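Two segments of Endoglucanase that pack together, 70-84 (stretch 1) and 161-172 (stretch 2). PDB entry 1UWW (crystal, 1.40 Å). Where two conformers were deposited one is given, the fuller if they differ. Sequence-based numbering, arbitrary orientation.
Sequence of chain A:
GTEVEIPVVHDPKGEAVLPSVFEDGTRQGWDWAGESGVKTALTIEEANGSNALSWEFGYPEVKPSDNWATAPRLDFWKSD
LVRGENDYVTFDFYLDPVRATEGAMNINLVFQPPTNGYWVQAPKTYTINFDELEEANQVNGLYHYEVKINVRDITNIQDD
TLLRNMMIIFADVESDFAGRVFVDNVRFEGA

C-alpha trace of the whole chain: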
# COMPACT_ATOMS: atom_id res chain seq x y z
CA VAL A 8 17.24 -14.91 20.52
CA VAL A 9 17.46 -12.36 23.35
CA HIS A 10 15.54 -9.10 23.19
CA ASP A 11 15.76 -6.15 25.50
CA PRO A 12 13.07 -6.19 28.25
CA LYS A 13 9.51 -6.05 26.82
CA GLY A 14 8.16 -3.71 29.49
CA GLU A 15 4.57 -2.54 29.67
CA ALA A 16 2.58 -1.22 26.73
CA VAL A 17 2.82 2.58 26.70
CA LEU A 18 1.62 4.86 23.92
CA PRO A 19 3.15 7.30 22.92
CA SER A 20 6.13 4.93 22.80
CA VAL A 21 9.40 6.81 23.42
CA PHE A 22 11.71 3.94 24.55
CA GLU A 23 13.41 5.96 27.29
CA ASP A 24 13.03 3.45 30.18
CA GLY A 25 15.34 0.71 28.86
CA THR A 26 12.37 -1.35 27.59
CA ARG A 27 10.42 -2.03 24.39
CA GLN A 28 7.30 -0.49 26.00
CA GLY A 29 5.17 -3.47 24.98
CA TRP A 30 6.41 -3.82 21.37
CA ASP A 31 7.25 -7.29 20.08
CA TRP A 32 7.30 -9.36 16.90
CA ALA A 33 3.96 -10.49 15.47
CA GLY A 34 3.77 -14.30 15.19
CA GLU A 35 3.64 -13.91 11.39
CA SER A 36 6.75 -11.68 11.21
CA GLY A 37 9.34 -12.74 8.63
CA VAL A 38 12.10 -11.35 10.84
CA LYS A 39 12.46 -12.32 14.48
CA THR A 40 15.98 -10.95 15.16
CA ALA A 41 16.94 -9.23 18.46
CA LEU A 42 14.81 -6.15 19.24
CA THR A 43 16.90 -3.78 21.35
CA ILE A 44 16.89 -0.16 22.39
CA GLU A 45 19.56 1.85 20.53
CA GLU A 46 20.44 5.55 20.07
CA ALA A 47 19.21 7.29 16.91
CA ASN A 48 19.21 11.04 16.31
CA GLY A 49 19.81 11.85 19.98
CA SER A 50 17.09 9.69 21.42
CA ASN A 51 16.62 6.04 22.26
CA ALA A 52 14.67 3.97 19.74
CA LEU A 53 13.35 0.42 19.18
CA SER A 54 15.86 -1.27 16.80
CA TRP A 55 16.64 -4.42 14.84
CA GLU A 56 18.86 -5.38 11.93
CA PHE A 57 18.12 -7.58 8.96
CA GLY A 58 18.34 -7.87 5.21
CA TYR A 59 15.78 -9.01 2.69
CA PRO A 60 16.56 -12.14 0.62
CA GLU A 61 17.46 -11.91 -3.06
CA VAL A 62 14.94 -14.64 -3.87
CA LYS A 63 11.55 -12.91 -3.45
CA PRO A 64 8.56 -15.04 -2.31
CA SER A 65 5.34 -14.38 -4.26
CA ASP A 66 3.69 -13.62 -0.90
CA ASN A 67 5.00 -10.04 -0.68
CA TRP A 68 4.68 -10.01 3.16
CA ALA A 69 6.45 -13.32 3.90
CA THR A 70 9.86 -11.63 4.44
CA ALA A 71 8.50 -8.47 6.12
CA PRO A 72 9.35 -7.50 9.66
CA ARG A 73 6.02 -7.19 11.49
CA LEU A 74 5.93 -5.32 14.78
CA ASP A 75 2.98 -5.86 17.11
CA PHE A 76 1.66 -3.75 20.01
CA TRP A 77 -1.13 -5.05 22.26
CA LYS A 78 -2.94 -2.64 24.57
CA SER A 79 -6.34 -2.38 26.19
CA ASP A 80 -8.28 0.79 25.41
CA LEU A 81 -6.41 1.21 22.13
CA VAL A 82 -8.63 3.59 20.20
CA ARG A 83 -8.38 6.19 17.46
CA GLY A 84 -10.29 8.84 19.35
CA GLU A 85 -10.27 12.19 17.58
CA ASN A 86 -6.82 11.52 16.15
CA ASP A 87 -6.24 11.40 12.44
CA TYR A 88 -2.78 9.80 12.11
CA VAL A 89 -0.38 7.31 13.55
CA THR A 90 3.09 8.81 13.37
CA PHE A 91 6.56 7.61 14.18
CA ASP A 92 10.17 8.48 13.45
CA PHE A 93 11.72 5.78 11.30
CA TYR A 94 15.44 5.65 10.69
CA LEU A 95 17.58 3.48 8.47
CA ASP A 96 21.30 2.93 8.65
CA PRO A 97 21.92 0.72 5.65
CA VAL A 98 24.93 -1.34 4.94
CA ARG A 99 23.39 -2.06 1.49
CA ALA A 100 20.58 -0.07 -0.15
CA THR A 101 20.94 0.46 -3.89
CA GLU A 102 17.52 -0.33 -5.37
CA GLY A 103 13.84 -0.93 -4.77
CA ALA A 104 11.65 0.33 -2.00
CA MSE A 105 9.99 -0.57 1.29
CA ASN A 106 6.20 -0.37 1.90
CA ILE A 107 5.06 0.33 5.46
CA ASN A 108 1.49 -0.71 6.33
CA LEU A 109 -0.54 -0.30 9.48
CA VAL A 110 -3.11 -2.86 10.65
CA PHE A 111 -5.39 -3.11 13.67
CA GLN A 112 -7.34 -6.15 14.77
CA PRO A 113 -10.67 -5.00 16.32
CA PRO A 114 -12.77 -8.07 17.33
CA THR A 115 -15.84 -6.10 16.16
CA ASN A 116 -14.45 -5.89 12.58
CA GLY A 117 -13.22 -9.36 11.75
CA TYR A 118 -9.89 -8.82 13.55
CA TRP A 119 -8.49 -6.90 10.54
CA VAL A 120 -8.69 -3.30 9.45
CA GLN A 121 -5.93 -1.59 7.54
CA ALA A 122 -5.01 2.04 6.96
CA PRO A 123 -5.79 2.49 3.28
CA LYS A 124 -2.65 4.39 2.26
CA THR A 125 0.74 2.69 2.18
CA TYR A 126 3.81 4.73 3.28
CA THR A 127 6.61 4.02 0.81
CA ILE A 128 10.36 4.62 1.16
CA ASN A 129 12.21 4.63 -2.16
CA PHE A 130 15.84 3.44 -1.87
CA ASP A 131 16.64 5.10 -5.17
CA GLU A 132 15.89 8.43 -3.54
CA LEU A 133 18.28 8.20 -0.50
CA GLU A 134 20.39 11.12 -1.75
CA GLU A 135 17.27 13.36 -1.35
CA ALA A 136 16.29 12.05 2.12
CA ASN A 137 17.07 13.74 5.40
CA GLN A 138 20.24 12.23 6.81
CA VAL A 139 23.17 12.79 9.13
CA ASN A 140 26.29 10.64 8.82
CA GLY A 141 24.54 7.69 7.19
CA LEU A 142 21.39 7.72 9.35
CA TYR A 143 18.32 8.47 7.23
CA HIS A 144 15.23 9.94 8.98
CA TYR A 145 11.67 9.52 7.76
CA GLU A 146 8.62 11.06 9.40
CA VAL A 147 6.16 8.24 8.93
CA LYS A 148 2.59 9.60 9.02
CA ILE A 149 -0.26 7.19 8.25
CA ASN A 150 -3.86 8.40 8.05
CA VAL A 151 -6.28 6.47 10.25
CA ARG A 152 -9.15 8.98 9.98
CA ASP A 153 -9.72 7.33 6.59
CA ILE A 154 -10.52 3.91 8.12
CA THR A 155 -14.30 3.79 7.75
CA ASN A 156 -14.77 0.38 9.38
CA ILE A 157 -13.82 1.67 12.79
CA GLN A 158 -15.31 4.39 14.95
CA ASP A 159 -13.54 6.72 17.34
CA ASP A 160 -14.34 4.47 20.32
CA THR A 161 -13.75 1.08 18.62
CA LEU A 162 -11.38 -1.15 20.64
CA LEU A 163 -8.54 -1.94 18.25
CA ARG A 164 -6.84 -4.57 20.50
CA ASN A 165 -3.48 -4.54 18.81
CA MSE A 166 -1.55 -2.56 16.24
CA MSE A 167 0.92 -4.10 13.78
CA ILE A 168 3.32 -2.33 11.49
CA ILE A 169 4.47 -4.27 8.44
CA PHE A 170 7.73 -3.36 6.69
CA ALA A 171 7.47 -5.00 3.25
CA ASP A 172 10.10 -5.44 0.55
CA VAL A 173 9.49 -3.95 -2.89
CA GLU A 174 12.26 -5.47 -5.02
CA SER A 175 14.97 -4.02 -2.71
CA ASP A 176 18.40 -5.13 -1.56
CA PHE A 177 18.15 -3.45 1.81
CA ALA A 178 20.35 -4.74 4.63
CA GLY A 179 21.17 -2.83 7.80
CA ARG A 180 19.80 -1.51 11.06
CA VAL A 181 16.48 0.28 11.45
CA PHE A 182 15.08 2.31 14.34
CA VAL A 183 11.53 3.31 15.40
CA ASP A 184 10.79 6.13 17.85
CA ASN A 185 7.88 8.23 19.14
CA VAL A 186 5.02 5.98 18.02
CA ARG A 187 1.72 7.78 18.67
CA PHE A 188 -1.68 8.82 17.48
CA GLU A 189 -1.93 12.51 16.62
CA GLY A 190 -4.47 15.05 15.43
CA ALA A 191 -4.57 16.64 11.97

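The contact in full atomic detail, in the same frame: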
# COMPACT_ATOMS: atom_id res chain seq x y z
N THR A 70 8.56 -12.04 3.92
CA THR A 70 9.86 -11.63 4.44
C THR A 70 9.82 -10.34 5.27
O THR A 70 10.87 -9.86 5.70
CB THR A 70 10.83 -11.38 3.29
OG1 THR A 70 10.35 -10.31 2.49
CG2 THR A 70 10.94 -12.60 2.35
N ALA A 71 8.63 -9.78 5.48
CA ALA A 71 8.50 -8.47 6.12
C ALA A 71 8.63 -8.55 7.61
O ALA A 71 7.87 -9.30 8.23
CB ALA A 71 7.16 -7.88 5.79
N PRO A 72 9.50 -7.74 8.22
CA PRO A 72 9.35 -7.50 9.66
C PRO A 72 7.92 -7.03 9.98
O PRO A 72 7.38 -6.17 9.26
CB PRO A 72 10.35 -6.37 9.94
CG PRO A 72 11.41 -6.51 8.85
CD PRO A 72 10.63 -7.01 7.64
N ARG A 73 7.36 -7.53 11.06
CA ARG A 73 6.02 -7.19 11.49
C ARG A 73 6.06 -6.96 12.98
O ARG A 73 6.12 -7.89 13.77
CB ARG A 73 5.03 -8.30 11.17
CG ARG A 73 4.71 -8.60 9.75
CD ARG A 73 3.38 -9.33 9.64
NE ARG A 73 3.22 -10.15 8.46
CZ ARG A 73 2.02 -10.58 8.05
NH1 ARG A 73 0.92 -10.29 8.75
NH2 ARG A 73 1.92 -11.31 6.95
N LEU A 74 6.03 -5.70 13.36
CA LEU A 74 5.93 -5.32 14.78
C LEU A 74 4.49 -5.43 15.24
O LEU A 74 3.57 -5.29 14.45
CB LEU A 74 6.38 -3.89 15.00
CG LEU A 74 7.83 -3.57 14.76
CD1 LEU A 74 8.07 -2.08 14.96
CD2 LEU A 74 8.70 -4.32 15.75
N ASP A 75 4.29 -5.67 16.52
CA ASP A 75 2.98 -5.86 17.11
C ASP A 75 2.96 -5.18 18.47
O ASP A 75 3.91 -5.27 19.24
CB ASP A 75 2.72 -7.37 17.20
CG ASP A 75 1.29 -7.76 17.36
OD1 ASP A 75 0.38 -6.91 17.29
OD2 ASP A 75 1.02 -8.97 17.60
N PHE A 76 1.85 -4.53 18.79
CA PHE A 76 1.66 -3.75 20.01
C PHE A 76 0.25 -4.01 20.53
O PHE A 76 -0.71 -3.56 19.94
CB PHE A 76 1.87 -2.26 19.71
CG PHE A 76 1.70 -1.37 20.88
CD1 PHE A 76 2.73 -1.17 21.80
CD2 PHE A 76 0.52 -0.68 21.06
CE1 PHE A 76 2.57 -0.28 22.85
CE2 PHE A 76 0.36 0.17 22.13
CZ PHE A 76 1.38 0.37 23.03
N TRP A 77 0.14 -4.75 21.63
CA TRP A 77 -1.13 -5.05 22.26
C TRP A 77 -1.39 -4.11 23.42
O TRP A 77 -0.55 -3.99 24.33
CB TRP A 77 -1.18 -6.50 22.76
CG TRP A 77 -1.25 -7.52 21.64
CD1 TRP A 77 -0.34 -7.72 20.64
CD2 TRP A 77 -2.30 -8.48 21.41
NE1 TRP A 77 -0.77 -8.72 19.80
CE2 TRP A 77 -1.96 -9.21 20.25
CE3 TRP A 77 -3.49 -8.80 22.07
CZ2 TRP A 77 -2.76 -10.23 19.75
CZ3 TRP A 77 -4.28 -9.83 21.56
CH2 TRP A 77 -3.91 -10.52 20.42
N LYS A 78 -2.55 -3.48 23.45
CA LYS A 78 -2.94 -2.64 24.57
C LYS A 78 -4.44 -2.57 24.67
O LYS A 78 -5.14 -2.42 23.67
CB LYS A 78 -2.37 -1.24 24.38
CG LYS A 78 -2.43 -0.37 25.62
CD LYS A 78 -1.94 1.07 25.39
CE LYS A 78 -2.74 2.10 26.23
NZ LYS A 78 -3.93 2.57 25.48
N SER A 79 -4.95 -2.71 25.90
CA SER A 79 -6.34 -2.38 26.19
C SER A 79 -6.60 -0.88 25.96
O SER A 79 -5.70 -0.04 26.04
CB SER A 79 -6.71 -2.78 27.64
OG SER A 79 -5.87 -2.16 28.59
N ASP A 80 -7.85 -0.56 25.67
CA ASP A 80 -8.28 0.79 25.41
C ASP A 80 -7.45 1.47 24.32
O ASP A 80 -7.18 2.67 24.37
CB ASP A 80 -8.29 1.62 26.72
CG ASP A 80 -9.36 1.16 27.70
OD1 ASP A 80 -10.51 0.89 27.28
OD2 ASP A 80 -9.13 1.03 28.92
N LEU A 81 -7.04 0.68 23.32
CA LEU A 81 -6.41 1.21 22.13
C LEU A 81 -7.50 1.67 21.19
O LEU A 81 -8.27 0.85 20.68
CB LEU A 81 -5.56 0.13 21.45
CG LEU A 81 -4.70 0.55 20.26
CD1 LEU A 81 -3.60 1.51 20.69
CD2 LEU A 81 -4.08 -0.69 19.61
N VAL A 82 -7.59 2.97 21.00
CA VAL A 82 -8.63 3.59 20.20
C VAL A 82 -8.06 4.74 19.38
O VAL A 82 -7.07 5.36 19.77
CB VAL A 82 -9.84 4.08 21.05
CG1 VAL A 82 -10.48 2.93 21.83
CG2 VAL A 82 -9.43 5.24 21.98
N ARG A 83 -8.73 5.05 18.28
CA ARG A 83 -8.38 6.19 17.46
C ARG A 83 -8.69 7.52 18.13
O ARG A 83 -7.97 8.50 17.99
CB ARG A 83 -9.10 6.15 16.12
CG ARG A 83 -8.79 7.31 15.17
CD ARG A 83 -9.41 7.16 13.82
NE ARG A 83 -10.87 7.10 13.92
CZ ARG A 83 -11.68 6.63 12.98
NH1 ARG A 83 -11.21 6.14 11.85
NH2 ARG A 83 -12.99 6.62 13.19
N GLY A 84 -9.83 7.58 18.81
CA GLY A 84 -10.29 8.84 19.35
C GLY A 84 -10.49 9.86 18.26
O GLY A 84 -10.87 9.53 17.14
N THR A 161 -13.95 2.51 18.88
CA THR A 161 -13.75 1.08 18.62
C THR A 161 -12.46 0.56 19.28
O THR A 161 -11.38 1.13 19.06
CB THR A 161 -13.63 0.84 17.13
OG1 THR A 161 -14.83 1.25 16.48
CG2 THR A 161 -13.46 -0.66 16.81
N LEU A 162 -12.55 -0.52 20.04
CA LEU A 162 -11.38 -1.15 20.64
C LEU A 162 -10.61 -1.85 19.54
O LEU A 162 -11.12 -2.74 18.87
CB LEU A 162 -11.77 -2.13 21.74
CG LEU A 162 -12.37 -1.44 22.97
CD1 LEU A 162 -12.99 -2.52 23.87
CD2 LEU A 162 -11.37 -0.62 23.72
N LEU A 163 -9.36 -1.45 19.34
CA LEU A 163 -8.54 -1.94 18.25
C LEU A 163 -7.71 -3.17 18.62
O LEU A 163 -7.24 -3.88 17.71
CB LEU A 163 -7.66 -0.80 17.73
CG LEU A 163 -8.43 0.42 17.22
CD1 LEU A 163 -7.47 1.58 16.93
CD2 LEU A 163 -9.24 0.06 16.00
N ARG A 164 -7.52 -3.41 19.93
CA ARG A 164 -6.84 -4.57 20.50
C ARG A 164 -5.33 -4.60 20.34
O ARG A 164 -4.57 -4.69 21.31
CB ARG A 164 -7.44 -5.89 20.01
CG ARG A 164 -7.00 -7.11 20.85
CD ARG A 164 -7.39 -8.44 20.23
NE ARG A 164 -6.59 -8.71 19.06
CZ ARG A 164 -6.54 -9.87 18.43
NH1 ARG A 164 -7.29 -10.89 18.85
NH2 ARG A 164 -5.75 -10.02 17.38
N ASN A 165 -4.89 -4.57 19.10
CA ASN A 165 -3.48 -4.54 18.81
C ASN A 165 -3.22 -3.82 17.50
O ASN A 165 -4.08 -3.79 16.61
CB ASN A 165 -2.84 -5.95 18.85
CG ASN A 165 -3.36 -6.88 17.78
OD1 ASN A 165 -4.53 -7.25 17.79
ND2 ASN A 165 -2.50 -7.27 16.86
N MSE A 166 -2.02 -3.28 17.39
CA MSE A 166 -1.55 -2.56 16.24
C MSE A 166 -0.34 -3.27 15.70
O MSE A 166 0.61 -3.59 16.43
CB MSE A 166 -1.16 -1.15 16.67
CG MSE A 166 -0.38 -0.33 15.66
SE MSE A 166 -0.12 1.50 16.12
CE MSE A 166 0.14 1.36 17.97
N MSE A 167 -0.38 -3.70 14.45
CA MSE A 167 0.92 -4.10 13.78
C MSE A 167 1.34 -3.15 12.67
O MSE A 167 0.52 -2.47 12.00
CB MSE A 167 0.89 -5.54 13.15
CG MSE A 167 0.29 -6.65 14.19
SE MSE A 167 -0.47 -8.26 13.44
CE MSE A 167 0.64 -8.24 11.88
N ILE A 168 2.65 -3.16 12.49
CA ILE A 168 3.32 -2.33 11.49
C ILE A 168 4.13 -3.30 10.67
O ILE A 168 5.00 -4.01 11.22
CB ILE A 168 4.21 -1.23 12.12
CG1 ILE A 168 3.38 -0.37 13.08
CG2 ILE A 168 4.78 -0.38 11.04
CD1 ILE A 168 4.18 0.65 13.82
N ILE A 169 3.86 -3.34 9.37
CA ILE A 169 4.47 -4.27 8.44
C ILE A 169 5.43 -3.52 7.56
O ILE A 169 5.06 -2.50 6.97
CB ILE A 169 3.37 -4.95 7.60
CG1 ILE A 169 2.40 -5.72 8.50
CG2 ILE A 169 4.02 -5.92 6.60
CD1 ILE A 169 1.16 -6.22 7.84
N PHE A 170 6.66 -4.01 7.44
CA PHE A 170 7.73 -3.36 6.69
C PHE A 170 8.07 -4.24 5.49
O PHE A 170 8.93 -5.14 5.59
CB PHE A 170 8.96 -3.14 7.56
CG PHE A 170 8.72 -2.24 8.73
CD1 PHE A 170 8.20 -2.73 9.90
CD2 PHE A 170 9.03 -0.88 8.67
CE1 PHE A 170 8.01 -1.93 11.02
CE2 PHE A 170 8.82 -0.06 9.78
CZ PHE A 170 8.32 -0.59 10.94
N ALA A 171 7.39 -4.05 4.37
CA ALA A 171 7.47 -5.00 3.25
C ALA A 171 8.46 -4.59 2.18
O ALA A 171 8.60 -3.43 1.82
CB ALA A 171 6.10 -5.16 2.64
N ASP A 172 9.15 -5.59 1.64
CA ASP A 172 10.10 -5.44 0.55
C ASP A 172 9.39 -5.16 -0.76
O ASP A 172 8.42 -5.83 -1.11
CB ASP A 172 10.86 -6.77 0.44
CG ASP A 172 12.05 -6.73 -0.49
OD1 ASP A 172 12.52 -5.66 -0.90
OD2 ASP A 172 12.54 -7.83 -0.84
O HOH W 1 8.37 -8.27 2.50
O HOH W 2 11.54 -10.25 0.06
O HOH W 3 -7.78 -2.22 22.64
O HOH W 4 -10.83 3.29 17.35

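Strands 73-77 and 165-172 of this endoglucanase run antiparallel (168° between their directions, axes 4.5 Å apart at closest), and the two stretches together bury 1150 Å². Paired amides and carbonyls zip the backbones at Leu74 with Ile168 (Leu74 N to Ile168 O 2.9 Å, Ile168 N to Leu74 O 3.0 Å) and at Phe76 with Met166 (Phe76 N to Met166 O 2.8 Å, Met166 N to Phe76 O 2.9 Å). Phe170 N to Pro72 O (2.9 Å) and the longer Lys78 N to Arg164 O (3.2 Å) extend the ladder.

Side chains alternate between two faces. On that of Arg73, Asp75 and Trp77, the indole presents a flat floor: Asn165 CB sits 3.4 Å from the centroid of the five-membered ring, almost on its normal, while Trp77 CH2 reaches over one face of the Arg164 guanidinium, 3.4 Å from Arg164 CZ. Polar ties hold this layer in place. Asp75 OD1 accepts from Asn165 ND2 (2.9 Å), Asp75 OD2 from Trp77 NE1 (2.8 Å), and Asn165 OD1 from Arg164 NE (2.8 Å). Farther along, Ile169 CD1 covers one face of the Arg73 guanidinium and the selenomethionine methyl Met167 CE lies at its edge, 3.7 Å from Arg73 CD.

The face of Leu74 and Phe76 is greasier. Leu74 CD1 abuts the edge of the Phe170 ring, 3.9 Å from Phe170 CE1, and Met166 CE meets Phe76 CD2 at 3.7 Å.

Beyond the strands, Leu81 fills a hollow lined by Leu163, Arg164, Asn165 and Met166: Leu81 CD2 lies 4.0 Å from Leu163 CB and 4.2 Å from Met166 CB. Leu81 O anchors Leu163 N (2.9 Å), and a water links Lys78 O, Leu81 N and Arg164 N. At the other end, two waters bridge Thr70 OG1 to Asp172.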